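Long-range contacts in ALDH21) (Physcomitrella patens subsp. patens, PDB 5MZ5), which works as an NADP(+)-dependent succinic semialdehyde dehydrogenase, oxidising succinic semialdehyde to succinate in a moss: residues 117-122 and 135-140; 180-185 and 205-210; 188-193 and 313-318; 251-256 and 274-279; 436-441 and 483-488. All blocks are in the same frame, centred on the assembly; numbering follows the deposited sequence.

Contact 1: residues 117-122 and 135-140; sequences EIAQTL and GEVTRT
Glu136 OE1 is gripped by the backbone N-H groups of Leu192 and Asn193, while OE2 forms a salt bridge with Lys128; the methylene chain that carries this carboxylate lies against Leu122. Here consecutive helices of the aldehyde dehydrogenase fold, 115-126 and 130-151, pack at a steep angle, their short segments 124° apart with axes 9.4 Å from each other. A glutamate suits the place because its methylenes can pack like an apolar side chain while its two oxygens answer donors farther out. With CG anti to the backbone N (chi1 -179°) and the chain extended beyond it, CG comes 3.9 Å from Leu122 CD1. Leu122 CD2 meets the tip, 3.7 Å from Glu136 OE2.

Val137 fills the space between the helices with one branch. Its CG2 touches Leu122 CD1 at 3.7 Å and Ile118 CG2 at 3.8 Å, and a small Ala119 beside them lets the backbones approach, the CA atoms of Ala119 and Val137 being 6.3 Å apart. Helix 219-229 packs on Ile118 and Leu122. Arg139, a succinate-binding residue, is salt-bridged to Asp477. Glu136 O takes two donors from opposite faces of its plane, Thr140 N and Thr140 OG1, the OG1 at 2.7 Å.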
# COMPACT_ATOMS: atom_id res chain seq x y z
N GLU A 117 -32.60 3.34 23.40
CA GLU A 117 -33.10 4.71 23.40
C GLU A 117 -32.86 5.38 22.02
O GLU A 117 -33.76 6.02 21.51
CB GLU A 117 -32.40 5.51 24.51
CG GLU A 117 -32.75 6.98 24.56
CD GLU A 117 -31.66 7.87 25.13
OE1 GLU A 117 -31.72 9.10 24.87
OE2 GLU A 117 -30.75 7.35 25.81
N ILE A 118 -31.65 5.20 21.44
CA ILE A 118 -31.30 5.74 20.12
C ILE A 118 -32.16 5.08 19.03
O ILE A 118 -32.72 5.80 18.20
CB ILE A 118 -29.77 5.67 19.85
CG1 ILE A 118 -29.00 6.58 20.84
CG2 ILE A 118 -29.45 6.08 18.41
CD1 ILE A 118 -27.53 6.23 20.98
N ALA A 119 -32.32 3.74 19.09
CA ALA A 119 -33.16 2.98 18.16
C ALA A 119 -34.63 3.46 18.20
O ALA A 119 -35.23 3.68 17.14
CB ALA A 119 -33.08 1.49 18.45
N GLN A 120 -35.18 3.67 19.41
CA GLN A 120 -36.56 4.15 19.60
C GLN A 120 -36.76 5.55 19.02
O GLN A 120 -37.76 5.78 18.35
CB GLN A 120 -36.97 4.10 21.09
CG GLN A 120 -37.20 2.68 21.64
CD GLN A 120 -38.40 1.97 21.05
OE1 GLN A 120 -39.43 2.59 20.73
NE2 GLN A 120 -38.32 0.66 20.92
N THR A 121 -35.78 6.46 19.23
CA THR A 121 -35.76 7.83 18.71
C THR A 121 -35.71 7.81 17.19
O THR A 121 -36.39 8.60 16.55
CB THR A 121 -34.58 8.61 19.31
OG1 THR A 121 -34.71 8.63 20.73
CG2 THR A 121 -34.50 10.04 18.80
N LEU A 122 -34.88 6.90 16.61
CA LEU A 122 -34.73 6.69 15.18
C LEU A 122 -36.03 6.29 14.53
O LEU A 122 -36.42 6.90 13.55
CB LEU A 122 -33.68 5.62 14.91
CG LEU A 122 -32.33 6.04 14.43
CD1 LEU A 122 -31.46 4.82 14.22
CD2 LEU A 122 -32.43 6.82 13.10
N GLY A 135 -30.72 -2.12 13.61
CA GLY A 135 -29.72 -2.44 12.59
C GLY A 135 -28.90 -1.21 12.24
O GLY A 135 -27.68 -1.29 12.09
N GLU A 136 -29.55 -0.03 12.17
CA GLU A 136 -28.89 1.25 11.89
C GLU A 136 -27.96 1.71 13.03
O GLU A 136 -26.92 2.31 12.75
CB GLU A 136 -29.89 2.34 11.50
CG GLU A 136 -29.22 3.67 11.18
CD GLU A 136 -30.06 4.80 10.63
OE1 GLU A 136 -29.50 5.91 10.46
OE2 GLU A 136 -31.27 4.61 10.38
N VAL A 137 -28.35 1.45 14.31
CA VAL A 137 -27.53 1.79 15.48
C VAL A 137 -26.26 0.89 15.50
O VAL A 137 -25.16 1.41 15.67
CB VAL A 137 -28.32 1.84 16.82
CG1 VAL A 137 -27.44 2.35 17.96
CG2 VAL A 137 -29.56 2.74 16.69
N THR A 138 -26.40 -0.41 15.20
CA THR A 138 -25.30 -1.37 15.10
C THR A 138 -24.32 -0.94 14.01
O THR A 138 -23.11 -1.02 14.21
CB THR A 138 -25.85 -2.80 14.80
OG1 THR A 138 -26.79 -3.17 15.81
CG2 THR A 138 -24.75 -3.86 14.70
N ARG A 139 -24.84 -0.54 12.85
CA ARG A 139 -24.00 -0.11 11.74
C ARG A 139 -23.27 1.20 12.07
O ARG A 139 -22.13 1.37 11.64
CB ARG A 139 -24.83 0.01 10.46
CG ARG A 139 -25.15 -1.34 9.83
CD ARG A 139 -25.89 -1.16 8.51
NE ARG A 139 -25.05 -0.45 7.55
CZ ARG A 139 -25.50 0.20 6.48
NH1 ARG A 139 -26.79 0.21 6.20
NH2 ARG A 139 -24.65 0.86 5.70
N THR A 140 -23.92 2.11 12.85
CA THR A 140 -23.34 3.38 13.33
C THR A 140 -22.20 3.07 14.30
O THR A 140 -21.17 3.74 14.25
CB THR A 140 -24.41 4.31 13.92
OG1 THR A 140 -25.38 4.58 12.92
CG2 THR A 140 -23.82 5.64 14.47

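Contact 2: residues 180-185 and 205-210; sequences GPVSMV and VGCPFV
Val182 and Phe209 lie side by side in two parallel strands, and Val182 uses both of its backbone polar groups on the neighbouring strand. Its N-H reaches Pro208 O at 2.9 Å, in the carbonyl plane. Its carbonyl accepts from Val210 N at 3.0 Å, the donor standing almost in line with the C=O bond. The next rung is Met184 N to Val210 O, 3.1 Å, and the backbone of Met184 also bonds to that of Lys212, which carries the ladder on. Ser183 looks the other way along its backbone, bonding to Leu260 and Thr262 of strand 260-264, while its OG is held by Phe252 O. Proline, lacking an N-H, is placed where the pair of strands begins: Pro181 CA gives Pro208 O a CA-H...O contact (3.4 Å), its backbone bonds to Lys259, and the two rings touch at CG.

On the face of the sheet shared with Val182, Phe209 takes the crowded position between backbone N and carbonyl carbon (chi1 64°), which sets CB and CG beside the end of Met184. Met184 CE lies 3.6 Å from Phe209 CB, and SD makes an oblique Met-aromatic contact, 4.3 Å from the ring centroid. An alanine in place of Phe209 would probably leave the Met184 thioether without its aromatic partner and open a gap beside Val199. Gly206, with positive phi, ends helix 193-205 in a Schellman motif and turns the chain into the strand. Strand 182-185, that helix and strand 209-212 form the beta-alpha-beta unit characteristic of the Rossmann-type nucleotide-binding fold.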
# COMPACT_ATOMS: atom_id res chain seq x y z
N GLY A 180 -9.21 20.94 6.75
CA GLY A 180 -9.72 22.07 7.52
C GLY A 180 -11.19 21.95 7.82
O GLY A 180 -11.73 20.85 7.72
N PRO A 181 -11.89 23.08 8.14
CA PRO A 181 -13.35 23.01 8.44
C PRO A 181 -14.22 22.37 7.34
O PRO A 181 -14.09 22.67 6.16
CB PRO A 181 -13.73 24.47 8.71
CG PRO A 181 -12.44 25.12 9.15
CD PRO A 181 -11.40 24.47 8.27
N VAL A 182 -15.09 21.45 7.78
CA VAL A 182 -15.96 20.68 6.90
C VAL A 182 -17.42 21.08 7.08
O VAL A 182 -17.92 21.11 8.21
CB VAL A 182 -15.76 19.15 7.07
CG1 VAL A 182 -16.70 18.34 6.16
CG2 VAL A 182 -14.30 18.73 6.83
N SER A 183 -18.10 21.36 5.96
CA SER A 183 -19.54 21.63 5.92
C SER A 183 -20.22 20.28 5.63
O SER A 183 -19.89 19.63 4.63
CB SER A 183 -19.89 22.64 4.83
OG SER A 183 -21.29 22.76 4.78
N MET A 184 -21.13 19.85 6.52
CA MET A 184 -21.84 18.56 6.39
C MET A 184 -23.31 18.80 6.32
O MET A 184 -23.86 19.54 7.13
CB MET A 184 -21.52 17.60 7.55
CG MET A 184 -20.05 17.35 7.77
SD MET A 184 -19.79 16.40 9.29
CE MET A 184 -18.09 16.08 9.14
N VAL A 185 -23.96 18.19 5.32
CA VAL A 185 -25.40 18.25 5.09
C VAL A 185 -25.85 16.81 4.93
O VAL A 185 -25.42 16.12 4.01
CB VAL A 185 -25.79 19.17 3.89
CG1 VAL A 185 -27.31 19.24 3.72
CG2 VAL A 185 -25.21 20.60 4.07
N VAL A 205 -9.60 12.08 11.25
CA VAL A 205 -8.62 12.89 10.55
C VAL A 205 -8.17 14.12 11.37
O VAL A 205 -7.00 14.48 11.33
CB VAL A 205 -9.19 13.25 9.15
CG1 VAL A 205 -8.60 14.54 8.59
CG2 VAL A 205 -8.99 12.09 8.18
N GLY A 206 -9.09 14.73 12.10
CA GLY A 206 -8.81 15.93 12.89
C GLY A 206 -9.29 17.19 12.19
O GLY A 206 -8.58 18.21 12.19
N CYS A 207 -10.49 17.13 11.59
CA CYS A 207 -11.16 18.26 10.93
C CYS A 207 -12.28 18.78 11.81
O CYS A 207 -13.17 18.00 12.14
CB CYS A 207 -11.75 17.85 9.58
SG CYS A 207 -10.56 17.74 8.23
N PRO A 208 -12.36 20.10 12.10
CA PRO A 208 -13.57 20.61 12.78
C PRO A 208 -14.73 20.63 11.76
O PRO A 208 -14.50 20.66 10.55
CB PRO A 208 -13.16 22.03 13.20
CG PRO A 208 -12.16 22.44 12.18
CD PRO A 208 -11.42 21.20 11.76
N PHE A 209 -15.98 20.59 12.24
CA PHE A 209 -17.10 20.54 11.32
C PHE A 209 -18.33 21.27 11.83
O PHE A 209 -18.51 21.42 13.03
CB PHE A 209 -17.45 19.07 10.96
CG PHE A 209 -17.95 18.23 12.11
CD1 PHE A 209 -19.30 18.20 12.45
CD2 PHE A 209 -17.05 17.50 12.89
CE1 PHE A 209 -19.75 17.45 13.54
CE2 PHE A 209 -17.51 16.74 13.98
CZ PHE A 209 -18.86 16.71 14.29
N VAL A 210 -19.21 21.67 10.90
CA VAL A 210 -20.52 22.26 11.18
C VAL A 210 -21.50 21.38 10.43
O VAL A 210 -21.44 21.29 9.20
CB VAL A 210 -20.66 23.77 10.82
CG1 VAL A 210 -22.01 24.31 11.29
CG2 VAL A 210 -19.54 24.59 11.43

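Contact 3: residues 188-193 and 313-318; sequences WNFPLN and FYQGGQ
Phe190 packs on Gln315, and Gln318 on Trp188, where two loops of the aldehyde dehydrogenase fold meet, 188-193 leading into helix 193-205 and 313-318 following helix 301-313. Both loops supply succinate-binding residues, Asn189 from the first and Tyr314 from the second, and Trp188 takes part in binding NADP(+).

The Phe190 ring meets Gln315 through its far end. Its CZ is 3.4 Å from Gln315 NE2 and 3.6 Å from Gln315 CG, with ring and amide planes 45° apart. The bend of the glutamine at chi2 (69°) folds the amide back to the ring, although this side chain is poorly ordered. Lys128 joins the two residues from outside, bonding to Gln315 OE1 and making a cation-pi contact with Phe190. A phenylalanine suits the place: its pi electrons attract the Lys128 ammonium while its tip packs on the Gln315 chain.

Gln318 reaches toward Trp188 with its chain extended beyond CG. Gln318 OE1, hydrogen-bonded to Ile363 N, lies 3.6 Å from Trp188 CH2. Gln315, Gly316 and Gly317 all have positive phi, and Gln318 N bonds back to Gln315 O. The Gln318 carbonyl then faces the other loop: Gln318 O lies 3.3 Å from Asn189 CB.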
# COMPACT_ATOMS: atom_id res chain seq x y z
N TRP A 188 -32.56 12.43 5.65
CA TRP A 188 -33.58 11.95 6.56
C TRP A 188 -33.79 10.43 6.52
O TRP A 188 -34.42 9.91 7.45
CB TRP A 188 -34.91 12.70 6.33
CG TRP A 188 -35.41 12.70 4.92
CD1 TRP A 188 -35.35 13.74 4.03
CD2 TRP A 188 -36.05 11.61 4.22
NE1 TRP A 188 -35.90 13.36 2.82
CE2 TRP A 188 -36.34 12.06 2.91
CE3 TRP A 188 -36.43 10.30 4.58
CZ2 TRP A 188 -36.98 11.25 1.96
CZ3 TRP A 188 -37.04 9.49 3.64
CH2 TRP A 188 -37.33 9.97 2.35
N ASN A 189 -33.29 9.72 5.48
CA ASN A 189 -33.53 8.26 5.33
C ASN A 189 -32.66 7.36 6.26
O ASN A 189 -33.12 6.27 6.64
CB ASN A 189 -33.44 7.81 3.88
CG ASN A 189 -32.11 8.00 3.21
OD1 ASN A 189 -31.65 9.13 2.99
ND2 ASN A 189 -31.53 6.92 2.79
N PHE A 190 -31.43 7.78 6.61
CA PHE A 190 -30.60 7.07 7.61
C PHE A 190 -30.02 8.20 8.45
O PHE A 190 -28.84 8.55 8.29
CB PHE A 190 -29.47 6.22 6.97
CG PHE A 190 -29.90 4.88 6.43
CD1 PHE A 190 -30.44 4.76 5.16
CD2 PHE A 190 -29.72 3.72 7.19
CE1 PHE A 190 -30.85 3.51 4.66
CE2 PHE A 190 -30.13 2.47 6.70
CZ PHE A 190 -30.68 2.37 5.43
N PRO A 191 -30.85 8.85 9.31
CA PRO A 191 -30.38 10.06 10.01
C PRO A 191 -29.29 9.87 11.05
O PRO A 191 -28.76 10.87 11.56
CB PRO A 191 -31.65 10.63 10.64
CG PRO A 191 -32.56 9.49 10.77
CD PRO A 191 -32.27 8.57 9.62
N LEU A 192 -28.93 8.63 11.36
CA LEU A 192 -27.83 8.38 12.28
C LEU A 192 -26.61 7.88 11.51
O LEU A 192 -25.55 8.49 11.59
CB LEU A 192 -28.25 7.43 13.41
CG LEU A 192 -27.18 7.09 14.45
CD1 LEU A 192 -26.88 8.28 15.36
CD2 LEU A 192 -27.57 5.86 15.25
N ASN A 193 -26.77 6.79 10.74
CA ASN A 193 -25.69 6.18 9.97
C ASN A 193 -25.10 7.09 8.91
O ASN A 193 -23.88 7.13 8.78
CB ASN A 193 -26.11 4.82 9.36
CG ASN A 193 -24.95 4.08 8.72
OD1 ASN A 193 -24.81 4.05 7.50
ND2 ASN A 193 -24.01 3.62 9.52
N PHE A 313 -37.55 -4.00 -0.72
CA PHE A 313 -38.47 -3.46 0.28
C PHE A 313 -37.90 -3.11 1.67
O PHE A 313 -38.67 -2.62 2.51
CB PHE A 313 -39.66 -4.42 0.46
CG PHE A 313 -40.34 -4.73 -0.86
CD1 PHE A 313 -41.20 -3.81 -1.45
CD2 PHE A 313 -40.05 -5.90 -1.55
CE1 PHE A 313 -41.78 -4.06 -2.69
CE2 PHE A 313 -40.61 -6.15 -2.80
CZ PHE A 313 -41.50 -5.25 -3.34
N TYR A 314 -36.59 -3.32 1.93
CA TYR A 314 -35.99 -2.93 3.22
C TYR A 314 -35.99 -1.39 3.25
O TYR A 314 -35.87 -0.75 2.19
CB TYR A 314 -34.56 -3.51 3.38
CG TYR A 314 -33.43 -2.55 3.02
CD1 TYR A 314 -33.24 -2.12 1.71
CD2 TYR A 314 -32.55 -2.09 4.00
CE1 TYR A 314 -32.26 -1.18 1.39
CE2 TYR A 314 -31.54 -1.19 3.68
CZ TYR A 314 -31.39 -0.74 2.38
OH TYR A 314 -30.37 0.14 2.07
N GLN A 315 -36.17 -0.79 4.46
CA GLN A 315 -36.29 0.67 4.66
C GLN A 315 -37.48 1.25 3.86
O GLN A 315 -37.58 2.46 3.67
CB GLN A 315 -34.95 1.40 4.34
CG GLN A 315 -34.29 2.10 5.54
CD GLN A 315 -33.73 1.16 6.60
OE1 GLN A 315 -33.86 1.41 7.80
NE2 GLN A 315 -33.05 0.10 6.21
N GLY A 316 -38.36 0.36 3.40
CA GLY A 316 -39.52 0.68 2.58
C GLY A 316 -39.16 1.28 1.24
O GLY A 316 -39.90 2.12 0.74
N GLY A 317 -38.02 0.88 0.69
CA GLY A 317 -37.49 1.42 -0.56
C GLY A 317 -36.94 2.83 -0.45
O GLY A 317 -36.53 3.40 -1.46
N GLN A 318 -36.93 3.41 0.78
CA GLN A 318 -36.41 4.77 1.06
C GLN A 318 -34.90 4.68 1.33
O GLN A 318 -34.40 4.96 2.43
CB GLN A 318 -37.17 5.45 2.21
CG GLN A 318 -38.66 5.70 1.90
CD GLN A 318 -39.37 6.50 2.97
OE1 GLN A 318 -39.95 7.57 2.73
NE2 GLN A 318 -39.35 5.99 4.19

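Contact 4: residues 251-256 and 274-279; sequences MFTVDE and KARAGK
Thr253 and Ala277 bring together the C-terminal ends of two helices, 251-254 and 267-276, in the Rossmann-type nucleotide-binding part of the protein, where helix 267-276 links the parallel strands 260-264 and 281-285.

The backbones come close first. Thr253 O receives a CA-H...O contact from Ala277 CA at 3.4 Å, and the chains approach to 4.9 Å between the CA atoms of Val254 and Ala277. Alanine suits its place because its small CB fits against both Thr253 O and Val282. Thr253 O and Ala277 O lie near each other as two acceptors, and Lys280 NZ serves both, bonding also to Asp255 O. Gly278 has positive phi, a conformation open to glycine at little cost, as the chain leaves the helix.

Methyl groups pack against polar ones. Val254 CG1 stands 3.6 Å from Arg276 O, and Thr253 CG2 lies over one face of the Arg276 guanidinium, 4.1 Å from NH1. Arginine suits this place because its long chain can bend at chi3 (-52°) and bring the guanidinium back to Val254 and Thr253.

Charged and polar contacts fix that group: Asp250 pairs with NH2 and Asp272 with NE, while farther along Lys274 NZ bonds to Gly278 O and Lys280 O of the second subunit. A single water closes the polar link between the two segments, accepting from Arg276 NH1 at 2.9 Å, in the guanidinium plane, and hydrogen-bonded to Thr253 OG1 at 3.0 Å.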
# COMPACT_ATOMS: atom_id res chain seq x y z
N MET A 251 -25.61 29.09 3.56
CA MET A 251 -24.32 29.29 4.24
C MET A 251 -23.45 28.01 4.20
O MET A 251 -22.24 28.09 3.99
CB MET A 251 -24.54 29.74 5.69
CG MET A 251 -25.23 31.10 5.80
SD MET A 251 -25.36 31.67 7.51
CE MET A 251 -23.63 32.08 7.84
N PHE A 252 -24.10 26.83 4.30
CA PHE A 252 -23.46 25.52 4.24
C PHE A 252 -22.86 25.22 2.86
O PHE A 252 -21.93 24.41 2.75
CB PHE A 252 -24.45 24.44 4.67
CG PHE A 252 -24.63 24.43 6.16
CD1 PHE A 252 -25.57 25.28 6.77
CD2 PHE A 252 -23.86 23.61 6.98
CE1 PHE A 252 -25.72 25.30 8.17
CE2 PHE A 252 -24.01 23.63 8.36
CZ PHE A 252 -24.93 24.48 8.95
N THR A 253 -23.40 25.89 1.82
CA THR A 253 -22.94 25.71 0.45
C THR A 253 -21.80 26.69 0.08
O THR A 253 -20.74 26.25 -0.35
CB THR A 253 -24.14 25.80 -0.51
OG1 THR A 253 -25.00 24.70 -0.24
CG2 THR A 253 -23.74 25.79 -1.99
N VAL A 254 -22.05 27.98 0.22
CA VAL A 254 -21.21 29.07 -0.28
C VAL A 254 -20.09 29.59 0.64
O VAL A 254 -19.15 30.21 0.14
CB VAL A 254 -22.10 30.26 -0.76
CG1 VAL A 254 -23.16 29.78 -1.75
CG2 VAL A 254 -22.75 31.00 0.41
N ASP A 255 -20.21 29.40 1.96
CA ASP A 255 -19.24 29.97 2.89
C ASP A 255 -17.79 29.56 2.60
O ASP A 255 -17.47 28.37 2.56
CB ASP A 255 -19.62 29.74 4.36
CG ASP A 255 -19.03 30.82 5.23
OD1 ASP A 255 -17.84 30.74 5.55
OD2 ASP A 255 -19.75 31.78 5.52
N GLU A 256 -16.94 30.55 2.37
CA GLU A 256 -15.53 30.40 2.01
C GLU A 256 -14.66 29.89 3.16
O GLU A 256 -13.55 29.42 2.90
CB GLU A 256 -14.97 31.71 1.44
CG GLU A 256 -15.64 32.18 0.16
CD GLU A 256 -15.12 33.48 -0.44
OE1 GLU A 256 -15.95 34.33 -0.83
OE2 GLU A 256 -13.88 33.63 -0.52
N LYS A 274 -22.99 21.77 -5.60
CA LYS A 274 -21.65 21.59 -6.20
C LYS A 274 -21.34 22.78 -7.13
O LYS A 274 -20.25 23.36 -7.03
CB LYS A 274 -21.56 20.25 -6.96
CG LYS A 274 -20.18 19.95 -7.55
CD LYS A 274 -20.22 18.76 -8.50
CE LYS A 274 -18.87 18.43 -9.14
NZ LYS A 274 -18.53 19.35 -10.26
N ALA A 275 -22.33 23.18 -7.99
CA ALA A 275 -22.21 24.29 -8.92
C ALA A 275 -21.95 25.63 -8.23
O ALA A 275 -21.21 26.46 -8.77
CB ALA A 275 -23.46 24.39 -9.79
N ARG A 276 -22.52 25.84 -7.02
CA ARG A 276 -22.41 27.12 -6.31
C ARG A 276 -21.50 27.12 -5.10
O ARG A 276 -21.38 28.16 -4.45
CB ARG A 276 -23.82 27.63 -5.92
CG ARG A 276 -24.74 27.92 -7.12
CD ARG A 276 -26.16 28.35 -6.75
NE ARG A 276 -26.81 27.43 -5.80
CZ ARG A 276 -26.82 27.59 -4.48
NH1 ARG A 276 -27.39 26.69 -3.71
NH2 ARG A 276 -26.23 28.65 -3.93
N ALA A 277 -20.82 26.00 -4.83
CA ALA A 277 -19.94 25.84 -3.68
C ALA A 277 -18.72 26.80 -3.62
O ALA A 277 -18.17 27.03 -2.54
CB ALA A 277 -19.47 24.40 -3.59
N GLY A 278 -18.32 27.36 -4.77
CA GLY A 278 -17.14 28.21 -4.85
C GLY A 278 -15.87 27.37 -4.95
O GLY A 278 -15.86 26.33 -5.60
N LYS A 279 -14.81 27.78 -4.24
CA LYS A 279 -13.48 27.16 -4.30
C LYS A 279 -13.31 25.81 -3.57
O LYS A 279 -12.45 25.03 -3.95
CB LYS A 279 -12.41 28.15 -3.81
CG LYS A 279 -12.36 29.42 -4.66
CD LYS A 279 -11.17 30.29 -4.34
CE LYS A 279 -11.37 31.66 -4.91
NZ LYS A 279 -10.27 32.57 -4.53
O HOH W 1 -27.61 25.99 -0.87

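Contact 5: residues 436-441 and 483-488; sequences NNTHYG and GLKDSG
Lys485 runs from His439 to Thr438 along the opposite loop. Its CB sits 3.1 Å from His439 O. From there the chain is extended, and CG passes near the carbonyl of Tyr440. CD is closer, 3.4 Å from Tyr440 O, and CE is equally far from that oxygen and Thr438 O. At the tip, NZ donates to Thr438 O at 3.0 Å and to a water that in turn donates to Tyr440 O; Glu462 supplies a salt bridge. A lysine fits because methylenes pass the carbonyls and only the end carries charge. A methionine in its place would probably leave Glu462 and Thr438 O without their ammonium partner.

Thr438 itself forms an ST turn, its OG1 accepting from Tyr440 N, in the loop between helix 428-435 and strand 443-447 of the aldehyde dehydrogenase fold. His439 ND1 bonds to Asp486 OD2 at 2.8 Å on the anti side of the carboxylate, the two planes 66° apart. The other oxygen, OD1, forms a salt bridge with Lys279 of the second subunit. Gly441 N meets Ser487 OG at 2.9 Å in an almost straight bond (179°), and Gly441 O takes Leu484 N, 44° out of the carbonyl plane.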
# COMPACT_ATOMS: atom_id res chain seq x y z
N ASN A 436 -27.45 -0.77 -17.10
CA ASN A 436 -26.73 0.47 -17.37
C ASN A 436 -27.60 1.53 -18.01
O ASN A 436 -27.16 2.68 -18.06
CB ASN A 436 -25.49 0.20 -18.26
CG ASN A 436 -24.42 -0.59 -17.56
OD1 ASN A 436 -24.34 -0.63 -16.32
ND2 ASN A 436 -23.55 -1.19 -18.34
N ASN A 437 -28.81 1.16 -18.51
CA ASN A 437 -29.75 2.06 -19.18
C ASN A 437 -30.50 2.93 -18.16
O ASN A 437 -31.71 2.78 -17.93
CB ASN A 437 -30.69 1.28 -20.13
CG ASN A 437 -31.49 2.17 -21.05
OD1 ASN A 437 -31.23 3.36 -21.18
ND2 ASN A 437 -32.50 1.60 -21.72
N THR A 438 -29.73 3.84 -17.53
CA THR A 438 -30.17 4.73 -16.46
C THR A 438 -29.19 5.90 -16.35
O THR A 438 -28.04 5.77 -16.78
CB THR A 438 -30.29 3.94 -15.11
OG1 THR A 438 -30.70 4.83 -14.07
CG2 THR A 438 -28.97 3.26 -14.70
N HIS A 439 -29.64 7.01 -15.76
CA HIS A 439 -28.81 8.19 -15.54
C HIS A 439 -28.17 8.16 -14.14
O HIS A 439 -27.38 9.03 -13.79
CB HIS A 439 -29.55 9.50 -15.85
CG HIS A 439 -30.81 9.75 -15.06
ND1 HIS A 439 -30.81 10.55 -13.91
CD2 HIS A 439 -32.09 9.39 -15.33
CE1 HIS A 439 -32.07 10.64 -13.53
NE2 HIS A 439 -32.88 9.95 -14.34
N TYR A 440 -28.46 7.10 -13.37
CA TYR A 440 -27.87 6.85 -12.05
C TYR A 440 -26.76 5.79 -12.22
O TYR A 440 -26.62 5.22 -13.30
CB TYR A 440 -28.94 6.37 -11.07
CG TYR A 440 -30.11 7.32 -10.89
CD1 TYR A 440 -30.05 8.37 -9.97
CD2 TYR A 440 -31.28 7.16 -11.62
CE1 TYR A 440 -31.13 9.24 -9.79
CE2 TYR A 440 -32.38 8.00 -11.43
CZ TYR A 440 -32.30 9.04 -10.51
OH TYR A 440 -33.38 9.88 -10.35
N GLY A 441 -25.97 5.55 -11.17
CA GLY A 441 -24.90 4.57 -11.21
C GLY A 441 -24.29 4.29 -9.86
O GLY A 441 -23.08 4.35 -9.70
N GLY A 483 -21.10 6.49 -6.26
CA GLY A 483 -21.41 6.12 -7.63
C GLY A 483 -20.92 6.97 -8.77
O GLY A 483 -20.14 7.92 -8.61
N LEU A 484 -21.38 6.57 -9.94
CA LEU A 484 -21.10 7.20 -11.22
C LEU A 484 -22.35 7.92 -11.65
O LEU A 484 -23.40 7.80 -10.99
CB LEU A 484 -20.70 6.12 -12.27
CG LEU A 484 -19.54 5.18 -11.91
CD1 LEU A 484 -19.18 4.28 -13.10
CD2 LEU A 484 -18.31 5.95 -11.44
N LYS A 485 -22.24 8.68 -12.75
CA LYS A 485 -23.34 9.43 -13.36
C LYS A 485 -24.04 10.39 -12.35
O LYS A 485 -23.35 11.17 -11.69
CB LYS A 485 -24.31 8.46 -14.08
CG LYS A 485 -23.65 7.47 -15.05
CD LYS A 485 -24.74 6.63 -15.74
CE LYS A 485 -24.20 5.39 -16.36
NZ LYS A 485 -25.29 4.51 -16.87
N ASP A 486 -25.38 10.35 -12.24
CA ASP A 486 -26.11 11.26 -11.34
C ASP A 486 -26.12 10.83 -9.87
O ASP A 486 -26.65 11.57 -9.03
CB ASP A 486 -27.55 11.52 -11.83
CG ASP A 486 -27.63 12.30 -13.13
OD1 ASP A 486 -26.57 12.80 -13.61
OD2 ASP A 486 -28.75 12.44 -13.68
N SER A 487 -25.49 9.70 -9.56
CA SER A 487 -25.41 9.17 -8.19
C SER A 487 -24.39 9.90 -7.29
O SER A 487 -24.41 9.72 -6.08
CB SER A 487 -25.20 7.66 -8.19
OG SER A 487 -26.38 7.09 -8.72
N GLY A 488 -23.57 10.76 -7.87
CA GLY A 488 -22.65 11.60 -7.12
C GLY A 488 -21.21 11.58 -7.57
O GLY A 488 -20.92 11.19 -8.71
O HOH W 2 -25.35 2.92 -14.35

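From the N terminus, contact 1 comes first, closing a short turn between helices 115-126 and 130-151. Contact 2 then closes the crossover from strand 182-185 through helix 193-205 to strand 209-212. Contact 3 starts within that crossover and ends much later, so the two cross; its long loop, from 188-193 to 313-318, encloses contact 4, which joins two helix ends of the nucleotide-binding part. Contact 5 follows in series and closes the loop from helix 428-435 to strand 488-489. In space, Glu136 ties contact 1 to the first loop of contact 3, while strand 182-185 touches helix 251-254, joining contact 2 to contact 4. Contacts 4 and 5 both reach the second subunit.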